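Local coordinates for protein ArCE4A (Arthrobacter sp. AW19M34-1, PDB 5LFZ) that probably removes acetyl groups from N-acetylated polysaccharides as a metal-dependent deacetylase of carbohydrate esterase family 4, at residues G59-V62 and K63-P66; D44-E48 and Q49-A53. All coordinates share one frame; numbering follows the deposited sequence.

Interaction 1: residues G59-V62 and K63-P66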
ATOM      1  N   GLY A  59      -2.732  -3.795  11.490  1.00 24.17           N
ATOM      2  CA  GLY A  59      -3.772  -3.525  12.463  1.00 24.15           C
ATOM      3  C   GLY A  59      -3.247  -3.217  13.853  1.00 26.85           C
ATOM      4  O   GLY A  59      -3.772  -2.340  14.538  1.00 29.54           O
ATOM      5  N   LYS A  60      -2.204  -3.930  14.265  1.00 28.03           N
ATOM      6  CA  LYS A  60      -1.599  -3.717  15.578  1.00 32.24           C
ATOM      7  C   LYS A  60      -1.078  -2.285  15.720  1.00 31.71           C
ATOM      8  O   LYS A  60      -1.118  -1.709  16.809  1.00 39.41           O
ATOM      9  CB  LYS A  60      -0.462  -4.720  15.815  1.00 37.20           C
ATOM     10  CG  LYS A  60       0.706  -4.556  14.849  1.00 45.90           C
ATOM     11  CD  LYS A  60       1.799  -5.594  15.056  1.00 55.39           C
ATOM     12  CE  LYS A  60       2.917  -5.395  14.037  1.00 61.04           C
ATOM     13  NZ  LYS A  60       4.002  -6.409  14.167  1.00 59.95           N
ATOM     14  N   ASN A  61      -0.609  -1.715  14.613  1.00 24.88           N
ATOM     15  CA  ASN A  61      -0.050  -0.365  14.597  1.00 29.99           C
ATOM     16  C   ASN A  61      -1.140   0.691  14.531  1.00 31.12           C
ATOM     17  O   ASN A  61      -0.952   1.823  14.976  1.00 29.78           O
ATOM     18  CB  ASN A  61       0.898  -0.175  13.407  1.00 28.58           C
ATOM     19  CG  ASN A  61       2.224  -0.892  13.580  1.00 36.54           C
ATOM     20  OD1 ASN A  61       2.574  -1.340  14.675  1.00 35.11           O
ATOM     21  ND2 ASN A  61       2.984  -0.989  12.492  1.00 30.33           N
ATOM     22  N   VAL A  62      -2.281   0.306  13.967  1.00 30.06           N
ATOM     23  CA  VAL A  62      -3.376   1.233  13.704  1.00 26.33           C
ATOM     24  C   VAL A  62      -3.982   1.772  14.995  1.00 27.56           C
ATOM     25  O   VAL A  62      -4.336   2.952  15.078  1.00 27.34           O
ATOM     26  CB  VAL A  62      -4.462   0.555  12.850  1.00 27.34           C
ATOM     27  CG1 VAL A  62      -5.747   1.377  12.839  1.00 24.93           C
ATOM     28  CG2 VAL A  62      -3.948   0.315  11.435  1.00 25.74           C
ATOM     29  N   LYS A  63      -4.084   0.903  15.998  1.00 29.76           N
ATOM     30  CA  LYS A  63      -4.571   1.274  17.326  1.00 36.89           C
ATOM     31  C   LYS A  63      -3.911   2.536  17.868  1.00 38.54           C
ATOM     32  O   LYS A  63      -4.569   3.387  18.468  1.00 35.94           O
ATOM     33  CB  LYS A  63      -4.333   0.125  18.308  1.00 42.75           C
ATOM     34  CG  LYS A  63      -4.793  -1.222  17.803  1.00 48.17           C
ATOM     35  CD  LYS A  63      -6.177  -1.542  18.324  1.00 56.35           C
ATOM     36  CE  LYS A  63      -6.667  -2.876  17.798  1.00 55.51           C
ATOM     37  NZ  LYS A  63      -8.149  -2.954  17.829  1.00 57.62           N
ATOM     38  N   LYS A  64      -2.606   2.644  17.641  1.00 34.32           N
ATOM     39  CA  LYS A  64      -1.800   3.738  18.172  1.00 35.92           C
ATOM     40  C   LYS A  64      -1.883   5.003  17.320  1.00 32.82           C
ATOM     41  O   LYS A  64      -1.484   6.078  17.765  1.00 30.76           O
ATOM     42  CB  LYS A  64      -0.338   3.305  18.291  1.00 38.10           C
ATOM     43  CG  LYS A  64      -0.112   2.080  19.159  1.00 48.32           C
ATOM     44  CD  LYS A  64       1.362   1.714  19.214  1.00 53.96           C
ATOM     45  CE  LYS A  64       1.874   1.306  17.842  1.00 57.84           C
ATOM     46  NZ  LYS A  64       3.282   0.823  17.894  1.00 62.56           N
ATOM     47  N   TYR A  65      -2.398   4.876  16.100  1.00 29.83           N
ATOM     48  CA  TYR A  65      -2.349   5.986  15.150  1.00 28.30           C
ATOM     49  C   TYR A  65      -3.679   6.390  14.514  1.00 32.41           C
ATOM     50  O   TYR A  65      -3.760   6.490  13.285  1.00 28.55           O
ATOM     51  CB  TYR A  65      -1.380   5.642  14.023  1.00 28.78           C
ATOM     52  CG  TYR A  65       0.071   5.762  14.401  1.00 25.80           C
ATOM     53  CD1 TYR A  65       0.748   4.694  14.970  1.00 28.58           C
ATOM     54  CD2 TYR A  65       0.764   6.939  14.177  1.00 29.21           C
ATOM     55  CE1 TYR A  65       2.077   4.801  15.313  1.00 33.68           C
ATOM     56  CE2 TYR A  65       2.088   7.057  14.513  1.00 32.29           C
ATOM     57  CZ  TYR A  65       2.741   5.987  15.082  1.00 36.62           C
ATOM     58  OH  TYR A  65       4.066   6.112  15.417  1.00 33.68           O
ATOM     59  N   PRO A  66      -4.715   6.653  15.330  1.00 29.23           N
ATOM     60  CA  PRO A  66      -6.019   6.964  14.730  1.00 26.56           C
ATOM     61  C   PRO A  66      -6.036   8.271  13.935  1.00 26.44           C
ATOM     62  O   PRO A  66      -6.620   8.315  12.855  1.00 26.88           O
ATOM     63  CB  PRO A  66      -6.946   7.061  15.944  1.00 30.11           C
ATOM     64  CG  PRO A  66      -6.041   7.446  17.073  1.00 32.54           C
ATOM     65  CD  PRO A  66      -4.760   6.719  16.802  1.00 30.46           C
TER

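Interaction 2: residues D44-E48 and Q49-A53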
ATOM      1  N   ASP A  44       3.327  14.424   4.887  1.00 27.26           N
ATOM      2  CA  ASP A  44       3.690  15.811   4.641  1.00 31.22           C
ATOM      3  C   ASP A  44       4.341  15.949   3.268  1.00 31.13           C
ATOM      4  O   ASP A  44       3.988  16.840   2.495  1.00 32.82           O
ATOM      5  CB  ASP A  44       4.638  16.332   5.726  1.00 31.79           C
ATOM      6  CG  ASP A  44       3.944  16.567   7.054  1.00 34.03           C
ATOM      7  OD1 ASP A  44       2.694  16.589   7.099  1.00 30.65           O
ATOM      8  OD2 ASP A  44       4.654  16.733   8.066  1.00 35.13           O
ATOM      9  N   GLU A  45       5.286  15.064   2.965  1.00 29.03           N
ATOM     10  CA  GLU A  45       5.996  15.121   1.689  1.00 29.49           C
ATOM     11  C   GLU A  45       5.058  14.850   0.517  1.00 30.04           C
ATOM     12  O   GLU A  45       5.122  15.529  -0.509  1.00 31.95           O
ATOM     13  CB  GLU A  45       7.159  14.126   1.666  1.00 33.56           C
ATOM     14  CG  GLU A  45       8.256  14.399   2.693  1.00 38.42           C
ATOM     15  CD  GLU A  45       8.938  15.743   2.499  1.00 53.47           C
ATOM     16  OE1 GLU A  45       8.948  16.258   1.358  1.00 53.30           O
ATOM     17  OE2 GLU A  45       9.470  16.286   3.491  1.00 58.54           O
ATOM     18  N   LEU A  46       4.187  13.857   0.672  1.00 27.19           N
ATOM     19  CA  LEU A  46       3.212  13.537  -0.361  1.00 27.17           C
ATOM     20  C   LEU A  46       2.283  14.720  -0.614  1.00 31.53           C
ATOM     21  O   LEU A  46       1.970  15.038  -1.762  1.00 34.45           O
ATOM     22  CB  LEU A  46       2.411  12.294   0.027  1.00 25.98           C
ATOM     23  CG  LEU A  46       3.216  10.998  -0.071  1.00 23.93           C
ATOM     24  CD1 LEU A  46       2.438   9.853   0.573  1.00 24.60           C
ATOM     25  CD2 LEU A  46       3.539  10.683  -1.527  1.00 25.36           C
ATOM     26  N   SER A  47       1.870  15.377   0.464  1.00 32.57           N
ATOM     27  CA  SER A  47       1.037  16.568   0.373  1.00 32.08           C
ATOM     28  C   SER A  47       1.736  17.684  -0.398  1.00 34.29           C
ATOM     29  O   SER A  47       1.127  18.340  -1.242  1.00 41.02           O
ATOM     30  CB  SER A  47       0.657  17.058   1.770  1.00 37.82           C
ATOM     31  OG  SER A  47      -0.070  18.273   1.706  1.00 46.04           O
ATOM     32  N   GLU A  48       3.018  17.889  -0.112  1.00 35.63           N
ATOM     33  CA  GLU A  48       3.777  18.968  -0.739  1.00 40.73           C
ATOM     34  C   GLU A  48       3.833  18.824  -2.257  1.00 38.96           C
ATOM     35  O   GLU A  48       3.959  19.815  -2.975  1.00 41.87           O
ATOM     36  CB  GLU A  48       5.191  19.033  -0.155  1.00 46.49           C
ATOM     37  CG  GLU A  48       5.244  19.702   1.214  1.00 58.56           C
ATOM     38  CD  GLU A  48       6.604  19.600   1.876  1.00 68.30           C
ATOM     39  OE1 GLU A  48       6.654  19.275   3.082  1.00 68.39           O
ATOM     40  OE2 GLU A  48       7.623  19.848   1.194  1.00 71.48           O
ATOM     41  N   GLN A  49       3.720  17.598  -2.754  1.00 40.20           N
ATOM     42  CA  GLN A  49       3.733  17.394  -4.195  1.00 42.41           C
ATOM     43  C   GLN A  49       2.409  16.847  -4.716  1.00 40.43           C
ATOM     44  O   GLN A  49       2.368  16.236  -5.783  1.00 38.59           O
ATOM     45  CB  GLN A  49       4.882  16.472  -4.588  1.00 51.13           C
ATOM     46  CG  GLN A  49       6.236  17.007  -4.159  1.00 51.02           C
ATOM     47  CD  GLN A  49       7.386  16.268  -4.796  1.00 47.36           C
ATOM     48  OE1 GLN A  49       7.368  15.977  -5.993  1.00 53.62           O
ATOM     49  NE2 GLN A  49       8.399  15.959  -4.000  1.00 45.11           N
ATOM     50  N   HIS A  50       1.339  17.085  -3.956  1.00 43.47           N
ATOM     51  CA  HIS A  50      -0.029  16.765  -4.369  1.00 47.72           C
ATOM     52  C   HIS A  50      -0.136  15.340  -4.906  1.00 43.03           C
ATOM     53  O   HIS A  50      -0.675  15.100  -5.985  1.00 46.39           O
ATOM     54  CB  HIS A  50      -0.510  17.773  -5.421  1.00 59.73           C
ATOM     55  CG  HIS A  50      -1.959  17.636  -5.776  1.00 76.35           C
ATOM     56  ND1 HIS A  50      -2.397  17.509  -7.077  1.00 82.85           N
ATOM     57  CD2 HIS A  50      -3.070  17.601  -5.001  1.00 82.12           C
ATOM     58  CE1 HIS A  50      -3.714  17.405  -7.089  1.00 85.09           C
ATOM     59  NE2 HIS A  50      -4.147  17.458  -5.842  1.00 84.86           N
ATOM     60  N   THR A  51       0.393  14.392  -4.144  1.00 31.81           N
ATOM     61  CA  THR A  51       0.469  13.018  -4.604  1.00 27.53           C
ATOM     62  C   THR A  51      -0.220  12.076  -3.635  1.00 28.68           C
ATOM     63  O   THR A  51       0.054  12.113  -2.434  1.00 25.51           O
ATOM     64  CB  THR A  51       1.931  12.574  -4.785  1.00 27.70           C
ATOM     65  OG1 THR A  51       2.533  13.328  -5.845  1.00 33.22           O
ATOM     66  CG2 THR A  51       2.000  11.096  -5.111  1.00 28.99           C
ATOM     67  N   PRO A  52      -1.127  11.230  -4.152  1.00 24.76           N
ATOM     68  CA  PRO A  52      -1.783  10.214  -3.333  1.00 26.89           C
ATOM     69  C   PRO A  52      -0.977   8.931  -3.288  1.00 24.66           C
ATOM     70  O   PRO A  52      -0.186   8.660  -4.190  1.00 25.35           O
ATOM     71  CB  PRO A  52      -3.104   9.991  -4.058  1.00 27.80           C
ATOM     72  CG  PRO A  52      -2.734  10.164  -5.507  1.00 26.18           C
ATOM     73  CD  PRO A  52      -1.623  11.213  -5.542  1.00 27.45           C
ATOM     74  N   ALA A  53      -1.174   8.154  -2.236  1.00 22.15           N
ATOM     75  CA  ALA A  53      -0.520   6.864  -2.115  1.00 19.27           C
ATOM     76  C   ALA A  53      -1.469   5.891  -1.435  1.00 22.89           C
ATOM     77  O   ALA A  53      -2.532   6.286  -0.952  1.00 23.19           O
ATOM     78  CB  ALA A  53       0.788   6.989  -1.333  1.00 23.91           C
TER
HETATM   79  O   HOH W   1       7.786  16.177  -1.421  1.00 40.83           O

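Interaction 1: residues G59-V62 and K63-P66
With chi1 at -76°, the ring of Tyr65 swings back beside its own backbone N and meets the carbonyl of Asn61 edge-on. Lys64 has a similar first torsion, and a bend at chi3 (-64°) folds its chain over Asn61. Lys64 and Tyr65 are part of a type I beta turn, Val62 to Tyr65, that leads on from the short helix 59-62 of the NodB-type deacetylase fold. Tyr65 N donates to Val62 O at 2.9 Å and closes the turn. One residue earlier, Lys64 N donates to Asn61 O over a longer 3.2 Å. The side chains of Asn61 and Lys64 cross obliquely, and Asn61 OD1 lies 3.9 Å from Lys64 NZ. That is a loose polar approach, too long for a hydrogen bond. Lys63 leans the other way. Its CG passes 3.6 Å from Gly59 O, and its ammonium makes a long, weak ion pair with Glu106. Val62 is buried and packs on Ala107 and Ala111 of helix 94-112, while Asn61 and Tyr65 both touch Pro35. Tyr65 is also the N-cap residue of helix 66-74, so the turn joins two helices with little linker between them. Asn61 O serves two neighbours: it accepts from Lys64 N and lies in the plane of the Tyr65 ring, 3.3 Å from CD1.

Interaction 2: residues D44-E48 and Q49-A53
Leu46 O takes two backbone donors, Thr51 N at 2.9 Å and Gln49 N at 3.3 Å, from opposite faces of its carbonyl plane. The first belongs to a Schellman motif that closes helix 39-48. The second bond of the motif runs from His50 N to Ser47 O at 3.0 Å. His50 is the C-prime residue, and its positive phi of 49° turns the chain back across the helix end. Apolar side chains meet beside the cap. Leu46 CD2 lies 3.9 Å from Thr51 CG2, the two side chains crossing at about a right angle. Leu46 CD1 reaches Ala53 CB at 3.8 Å. Thr51 has chi1 at -66°, which puts OG1 beside its own backbone N, where it donates to Gln49 O. Further out, Gln49 NE2 bonds to Pro184 O on helix 177-192, and Val187 of that helix touches both Gln49 and Thr51. His77 receives Ala53 N at ND1 and also touches Leu46. A water links the helix to the turn: it donates to Glu45 O and Glu45 OE1, and accepts from Gln49 NE2 at 2.7 Å.

Overall arrangement
Interaction 2 comes first along the chain, and strand 54-57 separates it from interaction 1. The two therefore sit at opposite ends of that strand, which pairs in parallel with strands 26-32 and 78-81 of the main sheet. Their centres are 22 Å apart and their nearest atoms about 12 Å, so they do not touch. Interaction 2 turns the chain from helix 39-48 towards strand 54-57, next to helix 177-192. Interaction 1 carries the chain from the sheet into helix 66-74, beside helix 94-112. It is also the one near the metal: the side chain of Lys60 is about 9 Å from the nickel ion held by Asp33, His82 and His86.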